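PDB 2HPG: ABC transporter, periplasmic substrate-binding protein from Thermotoga maritima, which probably captures a solute in the periplasm and delivers it to a tripartite ATP-independent (TRAP) transporter rather than to an ABC system. Local coordinates for residues E36-N39 with G40-I44; A235-F238 with N239-P242. All coordinates share one frame; numbering follows the deposited sequence.

Contact 1. Residues E36-N39 with G40-I44; sequences EKTN and GDVRI
Thr38 and Asp41 face each other across a type I' beta turn, a compact example of how a beta-alpha-beta unit passes from helix to strand: helix 22-37 stops, and strand 42-47 starts after four intervening residues. The helix closes with a Schellman motif, in which Asn39 is the C-prime residue with positive phi. Its N bonds to Glu36 O at 3.1 Å, and the N of Gly40, the next residue, reaches back to the O of Glu35. Gly40 also has a positive phi, 81°, a conformation that glycine enters easily and that carries the chain round the turn.

Asp41 completes the turn. Its N donates to Thr38 O (3.1 Å, 159° at the hydrogen), approaching from above the carbonyl plane rather than along a lone pair. Its CB rests 3.3 Å from the same Thr38 O, while the carboxylate heads away from the turn, OD2 bonding to the hydroxyl of Tyr245 on helix 243-278. Val42 opens the strand with a second crossing bond, from its N to Thr38 OG1 (3.2 Å). That hydroxyl lies between its own backbone N and carbonyl carbon (chi1 64°), where it can accept from Val42 while giving its proton to Val34 O in the last helical turn. One buried oxygen thereby ties the helix end to the strand start. The same rotamer leaves the methyl of Thr38 for apolar packing against Val42, CG2 of Thr38 meeting CG2 of Val42 branch to branch at 4.0 Å, the two side chains crossing at about a right angle, with Tyr245 touching both. Arg43 follows, its backbone bonded to Tyr9 and Leu11 of strand 9-14. Farther along, a further tie runs from strand to helix: Ile44 N is bonded to the side-chain oxygen OE2 of Glu35.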
loop_
_atom_site.group_PDB
_atom_site.type_symbol
_atom_site.label_atom_id
_atom_site.label_comp_id
_atom_site.label_asym_id
_atom_site.label_seq_id
_atom_site.Cartn_x
_atom_site.Cartn_y
_atom_site.Cartn_z
ATOM N N GLU A 36 12.493 -21.165 -10.578
ATOM C CA GLU A 36 12.852 -21.614 -11.924
ATOM C C GLU A 36 14.191 -21.038 -12.389
ATOM O O GLU A 36 15.082 -21.776 -12.795
ATOM C CB GLU A 36 11.747 -21.243 -12.913
ATOM C CG GLU A 36 10.490 -22.103 -12.760
ATOM C CD GLU A 36 9.334 -21.610 -13.603
ATOM O OE1 GLU A 36 9.526 -20.639 -14.366
ATOM O OE2 GLU A 36 8.239 -22.211 -13.512
ATOM N N LYS A 37 14.329 -19.725 -12.306
ATOM C CA LYS A 37 15.519 -19.044 -12.806
ATOM C C LYS A 37 16.787 -19.211 -11.951
ATOM O O LYS A 37 17.885 -18.869 -12.404
ATOM C CB LYS A 37 15.213 -17.563 -13.007
ATOM C CG LYS A 37 14.135 -17.324 -14.066
ATOM C CD LYS A 37 14.138 -15.898 -14.580
ATOM C CE LYS A 37 12.912 -15.602 -15.445
ATOM N NZ LYS A 37 12.541 -16.724 -16.386
ATOM N N THR A 38 16.635 -19.706 -10.719
ATOM C CA THR A 38 17.781 -20.022 -9.847
ATOM C C THR A 38 18.021 -21.522 -9.802
ATOM O O THR A 38 18.839 -22.006 -9.019
ATOM C CB THR A 38 17.546 -19.550 -8.390
ATOM O OG1 THR A 38 16.438 -20.274 -7.832
ATOM C CG2 THR A 38 17.306 -18.065 -8.339
ATOM N N ASN A 39 17.276 -22.260 -10.617
ATOM C CA ASN A 39 17.413 -23.702 -10.726
ATOM C C ASN A 39 17.094 -24.427 -9.423
ATOM O O ASN A 39 17.710 -25.457 -9.120
ATOM C CB ASN A 39 18.840 -24.088 -11.191
ATOM C CG ASN A 39 19.456 -23.083 -12.173
ATOM O OD1 ASN A 39 20.450 -22.420 -11.849
ATOM N ND2 ASN A 39 18.874 -22.966 -13.365
ATOM N N GLY A 40 16.147 -23.904 -8.647
ATOM C CA GLY A 40 15.774 -24.517 -7.380
ATOM C C GLY A 40 16.696 -24.181 -6.214
ATOM O O GLY A 40 16.460 -24.631 -5.095
ATOM N N ASP A 41 17.741 -23.395 -6.457
ATOM C CA ASP A 41 18.646 -22.987 -5.382
ATOM C C ASP A 41 18.029 -21.993 -4.401
ATOM O O ASP A 41 18.437 -21.953 -3.249
ATOM C CB ASP A 41 19.957 -22.414 -5.936
ATOM C CG ASP A 41 21.030 -23.483 -6.121
ATOM O OD1 ASP A 41 20.702 -24.689 -6.096
ATOM O OD2 ASP A 41 22.209 -23.113 -6.263
ATOM N N VAL A 42 17.090 -21.167 -4.859
ATOM C CA VAL A 42 16.340 -20.291 -3.963
ATOM C C VAL A 42 14.905 -20.782 -3.928
ATOM O O VAL A 42 14.245 -20.839 -4.950
ATOM C CB VAL A 42 16.389 -18.802 -4.389
ATOM C CG1 VAL A 42 15.514 -17.950 -3.483
ATOM C CG2 VAL A 42 17.837 -18.288 -4.390
ATOM N N ARG A 43 14.444 -21.181 -2.748
ATOM C CA ARG A 43 13.050 -21.525 -2.541
ATOM C C ARG A 43 12.407 -20.362 -1.787
ATOM O O ARG A 43 12.958 -19.905 -0.782
ATOM C CB ARG A 43 12.952 -22.806 -1.722
ATOM C CG ARG A 43 11.541 -23.182 -1.371
ATOM C CD ARG A 43 11.476 -24.367 -0.426
ATOM N NE ARG A 43 10.356 -24.215 0.503
ATOM C CZ ARG A 43 9.741 -25.204 1.149
ATOM N NH1 ARG A 43 10.097 -26.474 0.973
ATOM N NH2 ARG A 43 8.745 -24.917 1.973
ATOM N N ILE A 44 11.267 -19.875 -2.278
ATOM C CA ILE A 44 10.525 -18.817 -1.586
ATOM C C ILE A 44 9.183 -19.337 -1.133
ATOM O O ILE A 44 8.376 -19.753 -1.947
ATOM C CB ILE A 44 10.293 -17.585 -2.465
ATOM C CG1 ILE A 44 11.637 -17.051 -2.976
ATOM C CG2 ILE A 44 9.608 -16.447 -1.629
ATOM C CD1 ILE A 44 11.507 -15.975 -4.011
#

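Contact 2. Residues A235-F238 with N239-P242; sequences ADWF and NSLP
The C-terminal end of the short helix 235-240 is formed where Asn239, Ser240 and Leu241 bond back to the residues one turn earlier, just before Pro242 takes the N-cap position of helix 243-278. The backbone pattern shifts from i+4 toward i+3 as the helix runs out. Asn239 N still makes a regular bond to Ala235 O (2.9 Å, 162° at the hydrogen), whereas Ser240 N is shared weakly between Asp236 O and Trp237 O. Leu241 N then bonds mainly to Phe238 O at 3.0 Å, with a long, weak second interaction to Trp237 O.

Trp237 O accepts from three donors. Besides the weak approaches of two backbone N-H groups, it receives the hydroxyl of Ser240 at OG, 2.7 Å away, in the carbonyl plane and on a lone pair. A chi1 of 88° swings the hydroxyl back over the helix end and makes this short bond possible.

On the apolar side, Leu241 comes over one face of the Trp237 indole. Its CD2 stands 4.0 Å above the ring plane, offset toward the rim, while CD1 lies 3.9 Å from CH2 of the Trp237 six-membered ring. Leu241 CD1 also approaches Phe238 CD1, at 4.3 Å, obliquely to the phenyl ring.

Around this helix end, Phe238 and Leu241 pack against Gln246 of helix 243-278, Phe238 also meets Lys131 and Leu133 of strand 130-146, Asn239 touches Glu125 of helix 115-128, and Trp237 and Leu241 rest on Leu11 and Tyr9, respectively, of strand 9-14.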
loop_
_atom_site.group_PDB
_atom_site.type_symbol
_atom_site.label_atom_id
_atom_site.label_comp_id
_atom_site.label_asym_id
_atom_site.label_seq_id
_atom_site.Cartn_x
_atom_site.Cartn_y
_atom_site.Cartn_z
ATOM N N ALA A 235 18.708 -7.134 4.664
ATOM C CA ALA A 235 19.865 -6.739 3.847
ATOM C C ALA A 235 21.002 -7.753 3.997
ATOM O O ALA A 235 21.647 -8.114 3.002
ATOM C CB ALA A 235 20.334 -5.344 4.228
ATOM N N ASP A 236 21.224 -8.226 5.229
ATOM C CA ASP A 236 22.263 -9.233 5.520
ATOM C C ASP A 236 22.040 -10.522 4.751
ATOM O O ASP A 236 22.958 -11.031 4.138
ATOM C CB ASP A 236 22.322 -9.565 7.011
ATOM C CG ASP A 236 22.923 -8.445 7.839
ATOM O OD1 ASP A 236 23.730 -7.640 7.305
ATOM O OD2 ASP A 236 22.577 -8.371 9.039
ATOM N N TRP A 237 20.817 -11.039 4.782
ATOM C CA TRP A 237 20.466 -12.214 3.997
ATOM C C TRP A 237 20.579 -11.983 2.489
ATOM O O TRP A 237 21.155 -12.793 1.766
ATOM C CB TRP A 237 19.032 -12.662 4.312
ATOM C CG TRP A 237 18.640 -13.846 3.516
ATOM C CD1 TRP A 237 18.978 -15.133 3.771
ATOM C CD2 TRP A 237 17.873 -13.862 2.299
ATOM N NE1 TRP A 237 18.467 -15.960 2.795
ATOM C CE2 TRP A 237 17.781 -15.204 1.885
ATOM C CE3 TRP A 237 17.267 -12.873 1.518
ATOM C CZ2 TRP A 237 17.095 -15.591 0.733
ATOM C CZ3 TRP A 237 16.587 -13.258 0.363
ATOM C CH2 TRP A 237 16.510 -14.607 -0.016
ATOM N N PHE A 238 19.977 -10.905 2.001
ATOM C CA PHE A 238 20.012 -10.621 0.570
ATOM C C PHE A 238 21.460 -10.578 0.077
ATOM O O PHE A 238 21.797 -11.204 -0.924
ATOM C CB PHE A 238 19.308 -9.297 0.263
ATOM C CG PHE A 238 19.078 -9.063 -1.196
ATOM C CD1 PHE A 238 18.195 -9.870 -1.904
ATOM C CD2 PHE A 238 19.742 -8.041 -1.868
ATOM C CE1 PHE A 238 17.971 -9.657 -3.262
ATOM C CE2 PHE A 238 19.524 -7.819 -3.226
ATOM C CZ PHE A 238 18.640 -8.625 -3.920
ATOM N N ASN A 239 22.303 -9.856 0.815
ATOM C CA ASN A 239 23.729 -9.705 0.490
ATOM C C ASN A 239 24.518 -11.022 0.559
ATOM O O ASN A 239 25.551 -11.164 -0.091
ATOM C CB ASN A 239 24.384 -8.668 1.419
ATOM C CG ASN A 239 23.884 -7.238 1.175
ATOM O OD1 ASN A 239 23.281 -6.936 0.145
ATOM N ND2 ASN A 239 24.147 -6.352 2.134
ATOM N N SER A 240 24.019 -11.985 1.331
ATOM C CA SER A 240 24.629 -13.311 1.407
ATOM C C SER A 240 24.415 -14.130 0.140
ATOM O O SER A 240 25.071 -15.155 -0.057
ATOM C CB SER A 240 24.063 -14.089 2.595
ATOM O OG SER A 240 22.883 -14.800 2.232
ATOM N N LEU A 241 23.467 -13.713 -0.694
ATOM C CA LEU A 241 23.162 -14.416 -1.924
ATOM C C LEU A 241 24.154 -14.017 -2.986
ATOM O O LEU A 241 24.683 -12.912 -2.941
ATOM C CB LEU A 241 21.781 -14.030 -2.463
ATOM C CG LEU A 241 20.482 -14.520 -1.832
ATOM C CD1 LEU A 241 19.343 -13.962 -2.682
ATOM C CD2 LEU A 241 20.394 -16.030 -1.757
ATOM N N PRO A 242 24.357 -14.887 -3.985
ATOM C CA PRO A 242 25.147 -14.489 -5.138
ATOM C C PRO A 242 24.481 -13.342 -5.887
ATOM O O PRO A 242 23.260 -13.276 -5.927
ATOM C CB PRO A 242 25.172 -15.737 -6.022
ATOM C CG PRO A 242 24.373 -16.763 -5.350
ATOM C CD PRO A 242 23.841 -16.261 -4.082
#

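The two contacts illustrate two ways of ending a helix in one fold: contact 1 turns from helix into strand, contact 2 from a short helix into a long one. Their centres are 15 Å apart and their nearest atoms about 4 Å apart, without touching. Shared neighbours bridge them. Tyr9 of strand 9-14 is met by Val42 in contact 1 and by Leu241 and Pro242 in contact 2, while helix 243-278, which begins just after contact 2, sends Tyr245 to Thr38, Asp41 and Val42. Both contacts lie on the same side of the chain's centre, their own centres about 27 and 25 Å from it respectively.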